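Local coordinates for protein DNA endonuclease i-cvui (Chlorella vulgaris, PDB 5A77) that cuts target DNA in the presence of magnesium as a LAGLIDADG endonuclease and probably serves intron homing, at residues B[93-98]-B[104-109]; B[112-117]-B[124-129]. All blocks are in the same frame, centred on the assembly; numbering follows the deposited sequence.

Contact 1. Residues B[93-98]-B[104-109]; sequences KLLPYL and QAKLVL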
loop_
_atom_site.group_PDB
_atom_site.type_symbol
_atom_site.label_atom_id
_atom_site.label_comp_id
_atom_site.label_asym_id
_atom_site.label_seq_id
_atom_site.Cartn_x
_atom_site.Cartn_y
_atom_site.Cartn_z
ATOM N N LYS B 93 4.500 -8.022 15.982
ATOM C CA LYS B 93 3.061 -8.013 15.728
ATOM C C LYS B 93 2.822 -8.306 14.267
ATOM O O LYS B 93 1.990 -9.138 13.925
ATOM C CB LYS B 93 2.435 -6.675 16.115
ATOM C CG LYS B 93 2.015 -6.599 17.561
ATOM C CD LYS B 93 1.889 -5.167 18.002
ATOM C CE LYS B 93 1.691 -5.078 19.494
ATOM N NZ LYS B 93 1.899 -3.679 19.971
ATOM N N LEU B 94 3.586 -7.634 13.411
ATOM C CA LEU B 94 3.401 -7.705 11.964
ATOM C C LEU B 94 4.106 -8.894 11.322
ATOM O O LEU B 94 3.586 -9.500 10.387
ATOM C CB LEU B 94 3.893 -6.407 11.323
ATOM C CG LEU B 94 3.121 -5.200 11.863
ATOM C CD1 LEU B 94 3.599 -3.877 11.272
ATOM C CD2 LEU B 94 1.645 -5.409 11.595
ATOM N N LEU B 95 5.290 -9.210 11.843
ATOM C CA LEU B 95 6.183 -10.257 11.332
ATOM C C LEU B 95 5.505 -11.509 10.767
ATOM O O LEU B 95 5.826 -11.921 9.653
ATOM C CB LEU B 95 7.147 -10.662 12.445
ATOM C CG LEU B 95 8.593 -10.994 12.132
ATOM C CD1 LEU B 95 9.150 -10.033 11.104
ATOM C CD2 LEU B 95 9.369 -10.904 13.439
ATOM N N PRO B 96 4.552 -12.110 11.510
ATOM C CA PRO B 96 3.883 -13.285 10.934
ATOM C C PRO B 96 3.082 -12.997 9.654
ATOM O O PRO B 96 2.731 -13.941 8.937
ATOM C CB PRO B 96 2.935 -13.732 12.054
ATOM C CG PRO B 96 3.504 -13.147 13.301
ATOM C CD PRO B 96 4.071 -11.835 12.879
ATOM N N TYR B 97 2.801 -11.729 9.364
ATOM C CA TYR B 97 1.980 -11.407 8.199
ATOM C C TYR B 97 2.703 -10.592 7.135
ATOM O O TYR B 97 2.236 -10.513 6.006
ATOM C CB TYR B 97 0.720 -10.658 8.624
ATOM C CG TYR B 97 0.013 -11.278 9.798
ATOM C CD1 TYR B 97 -0.715 -12.449 9.650
ATOM C CD2 TYR B 97 0.081 -10.698 11.059
ATOM C CE1 TYR B 97 -1.361 -13.022 10.726
ATOM C CE2 TYR B 97 -0.559 -11.263 12.138
ATOM C CZ TYR B 97 -1.280 -12.423 11.967
ATOM O OH TYR B 97 -1.923 -12.990 13.041
ATOM N N LEU B 98 3.827 -9.975 7.468
ATOM C CA LEU B 98 4.544 -9.247 6.434
ATOM C C LEU B 98 5.060 -10.210 5.364
ATOM O O LEU B 98 5.796 -11.163 5.649
ATOM C CB LEU B 98 5.699 -8.447 7.014
ATOM C CG LEU B 98 5.380 -7.156 7.759
ATOM C CD1 LEU B 98 6.684 -6.521 8.214
ATOM C CD2 LEU B 98 4.589 -6.199 6.896
ATOM N N GLN B 104 13.361 -6.854 5.662
ATOM C CA GLN B 104 13.702 -5.606 6.334
ATOM C C GLN B 104 13.354 -5.702 7.813
ATOM O O GLN B 104 14.114 -5.253 8.664
ATOM C CB GLN B 104 12.981 -4.421 5.699
ATOM C CG GLN B 104 13.366 -4.139 4.261
ATOM C CD GLN B 104 12.317 -4.626 3.283
ATOM O OE1 GLN B 104 12.253 -5.816 2.939
ATOM N NE2 GLN B 104 11.468 -3.711 2.846
ATOM N N ALA B 105 12.216 -6.315 8.117
ATOM C CA ALA B 105 11.822 -6.536 9.505
ATOM C C ALA B 105 12.869 -7.332 10.264
ATOM O O ALA B 105 13.354 -6.895 11.302
ATOM C CB ALA B 105 10.498 -7.240 9.575
ATOM N N LYS B 106 13.216 -8.497 9.735
ATOM C CA LYS B 106 14.116 -9.423 10.406
ATOM C C LYS B 106 15.503 -8.810 10.604
ATOM O O LYS B 106 16.125 -8.967 11.666
ATOM C CB LYS B 106 14.209 -10.723 9.610
ATOM C CG LYS B 106 13.949 -11.969 10.441
ATOM C CD LYS B 106 12.494 -12.071 10.872
ATOM C CE LYS B 106 12.276 -13.266 11.799
ATOM N NZ LYS B 106 13.039 -13.123 13.073
ATOM N N LEU B 107 15.985 -8.097 9.590
ATOM C CA LEU B 107 17.270 -7.418 9.708
ATOM C C LEU B 107 17.208 -6.362 10.807
ATOM O O LEU B 107 18.053 -6.346 11.700
ATOM C CB LEU B 107 17.680 -6.793 8.371
ATOM C CG LEU B 107 18.125 -7.818 7.320
ATOM C CD1 LEU B 107 18.616 -7.140 6.051
ATOM C CD2 LEU B 107 19.201 -8.735 7.875
ATOM N N VAL B 108 16.191 -5.505 10.757
ATOM C CA VAL B 108 15.993 -4.467 11.769
ATOM C C VAL B 108 15.868 -5.048 13.187
ATOM O O VAL B 108 16.352 -4.451 14.151
ATOM C CB VAL B 108 14.755 -3.600 11.440
ATOM C CG1 VAL B 108 14.388 -2.703 12.623
ATOM C CG2 VAL B 108 15.027 -2.749 10.203
ATOM N N LEU B 109 15.269 -6.227 13.323
ATOM C CA LEU B 109 15.251 -6.880 14.628
ATOM C C LEU B 109 16.643 -7.385 15.051
ATOM O O LEU B 109 16.942 -7.427 16.248
ATOM C CB LEU B 109 14.252 -8.032 14.646
ATOM C CG LEU B 109 12.795 -7.571 14.650
ATOM C CD1 LEU B 109 11.838 -8.742 14.678
ATOM C CD2 LEU B 109 12.536 -6.627 15.827
#
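Leu95, just past the end of helix 84-94, spreads its two methyls over one side of helix 102-114 and makes most of this contact. CD1 lies 3.5 Å from Ala105 CB, while CD2 meets Leu109 CD1 tip to tip, also at 3.5 Å. Ala105 and Leu109 are one helical turn apart, joined by the backbone bond from Leu109 N to Ala105 O, so the forked end of Leu95 spans that turn. Leu109 puts CG anti to its carbonyl carbon (chi1 -72°), which sends CD1 out to the fork. Leu98 closes the inner side: its CD1 stands 4.1 Å from Ala105 CB, so a second leucine touches the same methyl, and Leu98 also touches Ile25 of the sheet and Asp20 of helix 6-22. The other flank is looser and faces solvent. There the exposed Lys106 bends at chi2 and chi4 and crosses Leu95 at about a right angle, its CD 3.9 Å from Leu95 CD1. The chain turn after helix 84-94 is held by Leu94 O, which accepts from both Tyr97 N and Leu98 N. An alanine in place of Leu95 would probably open a gap beside the Ala105 methyl and leave Leu109 CD1 without the Leu95 methyl that meets it. No hydrogen bond or salt bridge links the two segments; the turn between consecutive helices of the LAGLIDADG fold is therefore joined to helix 102-114 here by apolar fit, with lysine methylenes at its outer margin.

Contact 2. Residues B[112-117]-B[124-129]; sequences IKKLPN and LMEAAL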
loop_
_atom_site.group_PDB
_atom_site.type_symbol
_atom_site.label_atom_id
_atom_site.label_comp_id
_atom_site.label_asym_id
_atom_site.label_seq_id
_atom_site.Cartn_x
_atom_site.Cartn_y
_atom_site.Cartn_z
ATOM N N ILE B 112 18.202 -4.177 16.352
ATOM C CA ILE B 112 17.704 -3.728 17.643
ATOM C C ILE B 112 18.382 -4.550 18.737
ATOM O O ILE B 112 18.561 -4.078 19.868
ATOM C CB ILE B 112 16.166 -3.832 17.735
ATOM C CG1 ILE B 112 15.507 -2.725 16.902
ATOM C CG2 ILE B 112 15.687 -3.711 19.179
ATOM C CD1 ILE B 112 14.005 -2.932 16.665
ATOM N N LYS B 113 18.800 -5.761 18.379
ATOM C CA LYS B 113 19.497 -6.637 19.317
ATOM C C LYS B 113 20.774 -6.009 19.886
ATOM O O LYS B 113 21.072 -6.176 21.068
ATOM C CB LYS B 113 19.823 -7.972 18.649
ATOM C CG LYS B 113 19.246 -9.166 19.385
ATOM C CD LYS B 113 19.217 -10.399 18.499
ATOM C CE LYS B 113 17.850 -10.541 17.830
ATOM N NZ LYS B 113 17.490 -11.959 17.513
ATOM N N LYS B 114 21.491 -5.258 19.053
ATOM C CA LYS B 114 22.776 -4.690 19.431
ATOM C C LYS B 114 22.776 -3.204 19.833
ATOM O O LYS B 114 23.786 -2.707 20.337
ATOM C CB LYS B 114 23.767 -4.889 18.292
ATOM C CG LYS B 114 23.377 -6.001 17.354
ATOM C CD LYS B 114 24.494 -6.352 16.412
ATOM C CE LYS B 114 24.564 -7.850 16.282
ATOM N NZ LYS B 114 25.856 -8.275 15.703
ATOM N N LEU B 115 21.668 -2.498 19.617
ATOM C CA LEU B 115 21.594 -1.077 19.975
ATOM C C LEU B 115 21.916 -0.804 21.442
ATOM O O LEU B 115 22.567 0.194 21.741
ATOM C CB LEU B 115 20.212 -0.487 19.649
ATOM C CG LEU B 115 19.772 -0.435 18.188
ATOM C CD1 LEU B 115 18.362 0.129 18.108
ATOM C CD2 LEU B 115 20.741 0.390 17.355
ATOM N N PRO B 116 21.456 -1.671 22.367
ATOM C CA PRO B 116 21.884 -1.441 23.749
ATOM C C PRO B 116 23.400 -1.405 23.947
ATOM O O PRO B 116 23.874 -0.774 24.899
ATOM C CB PRO B 116 21.276 -2.630 24.488
ATOM C CG PRO B 116 20.025 -2.917 23.724
ATOM C CD PRO B 116 20.414 -2.714 22.293
ATOM N N ASN B 117 24.154 -2.054 23.068
ATOM C CA ASN B 117 25.591 -2.132 23.256
ATOM C C ASN B 117 26.371 -1.286 22.260
ATOM O O ASN B 117 27.570 -1.484 22.073
ATOM C CB ASN B 117 26.032 -3.595 23.178
ATOM C CG ASN B 117 25.178 -4.496 24.057
ATOM O OD1 ASN B 117 24.694 -4.074 25.115
ATOM N ND2 ASN B 117 24.976 -5.732 23.619
ATOM N N LEU B 124 28.921 -0.973 17.305
ATOM C CA LEU B 124 28.344 0.006 16.398
ATOM C C LEU B 124 28.651 -0.401 14.949
ATOM O O LEU B 124 27.855 -0.154 14.033
ATOM C CB LEU B 124 28.876 1.406 16.694
ATOM C CG LEU B 124 28.347 2.514 15.782
ATOM C CD1 LEU B 124 26.831 2.567 15.790
ATOM C CD2 LEU B 124 28.926 3.859 16.150
ATOM N N MET B 125 29.795 -1.047 14.750
ATOM C CA MET B 125 30.215 -1.429 13.413
ATOM C C MET B 125 29.404 -2.584 12.829
ATOM O O MET B 125 29.050 -2.544 11.652
ATOM C CB MET B 125 31.691 -1.800 13.394
ATOM C CG MET B 125 32.229 -1.857 11.989
ATOM S SD MET B 125 32.251 -0.216 11.254
ATOM C CE MET B 125 31.557 -0.592 9.644
ATOM N N GLU B 126 29.117 -3.611 13.627
ATOM C CA GLU B 126 28.248 -4.683 13.148
ATOM C C GLU B 126 26.847 -4.118 12.849
ATOM O O GLU B 126 26.150 -4.591 11.961
ATOM C CB GLU B 126 28.168 -5.849 14.151
ATOM C CG GLU B 126 29.367 -5.981 15.078
ATOM C CD GLU B 126 29.229 -7.078 16.149
ATOM O OE1 GLU B 126 28.123 -7.272 16.699
ATOM O OE2 GLU B 126 30.260 -7.700 16.498
ATOM N N ALA B 127 26.464 -3.074 13.579
ATOM C CA ALA B 127 25.158 -2.458 13.419
ATOM C C ALA B 127 25.077 -1.627 12.126
ATOM O O ALA B 127 24.070 -1.696 11.393
ATOM C CB ALA B 127 24.836 -1.610 14.620
ATOM N N ALA B 128 26.119 -0.844 11.846
ATOM C CA ALA B 128 26.155 -0.040 10.625
ATOM C C ALA B 128 26.153 -0.921 9.370
ATOM O O ALA B 128 25.478 -0.617 8.381
ATOM C CB ALA B 128 27.369 0.871 10.625
ATOM N N LEU B 129 26.903 -2.017 9.409
ATOM C CA LEU B 129 26.957 -2.917 8.258
ATOM C C LEU B 129 25.594 -3.582 7.962
ATOM O O LEU B 129 25.274 -3.864 6.814
ATOM C CB LEU B 129 28.041 -3.972 8.471
ATOM C CG LEU B 129 29.426 -3.469 8.058
ATOM C CD1 LEU B 129 30.563 -4.267 8.717
ATOM C CD2 LEU B 129 29.550 -3.515 6.543
#
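A surface salt bridge ties the C-terminal part of helix 102-114 to helix 121-135, the next helix of this helical hairpin, with Lys114 and Glu126 as its two partners. Lys114 NZ donates to Glu126 OE1 at 2.7 Å. The ammonium group comes from above the carboxylate plane, 44° out of it, and the two side chains cross at about a right angle. The lysine chain is bent at chi3 (138°) and passes its last methylenes close to the same oxygen, with CE 3.6 Å and CD 3.8 Å from Glu126 OE1. Glu126 reaches out extended beyond CG (chi2 175°), and its CB lies 3.7 Å from Lys114 NZ, so the ammonium sits against the base of the glutamate as well as its end. The pairing of opposite charges probably steadies both long chains, although Glu126 is exposed and solvent should weaken the attraction. The backbones come closest at Lys114 and Ala127, with CA atoms 6.8 Å apart. Lys114 and Asn117 also pack on Val123 near the start of helix 121-135. On its other side that helix is covered by helix 147-156, where Ala147 meets Met125, Ala128 and Leu129. The whole is an alpha-helical hairpin, two consecutive and roughly antiparallel helices joined at their exposed surface by an interhelical salt bridge.

Contacts 1 and 2 come in series along the chain, with contact 1 closing before contact 2 opens, and their centres lie about 17 Å apart. Helix 102-114 is common to both. Near its start it receives the turn that follows helix 84-94; in its C-terminal part it is tied to helix 121-135. The two contacts thus join three helices consecutive in the chain, 84-94, 102-114 and 121-135; the middle one packs on strand 23-31 through Val108 and Ile25. Their chemistry differs, apolar and partly buried in contact 1, ionic and at the surface in contact 2. Beside contact 1, Tyr97 packs on Leu10 of the second subunit, whereas no other protein chain of the assembly touches the segments of contact 2.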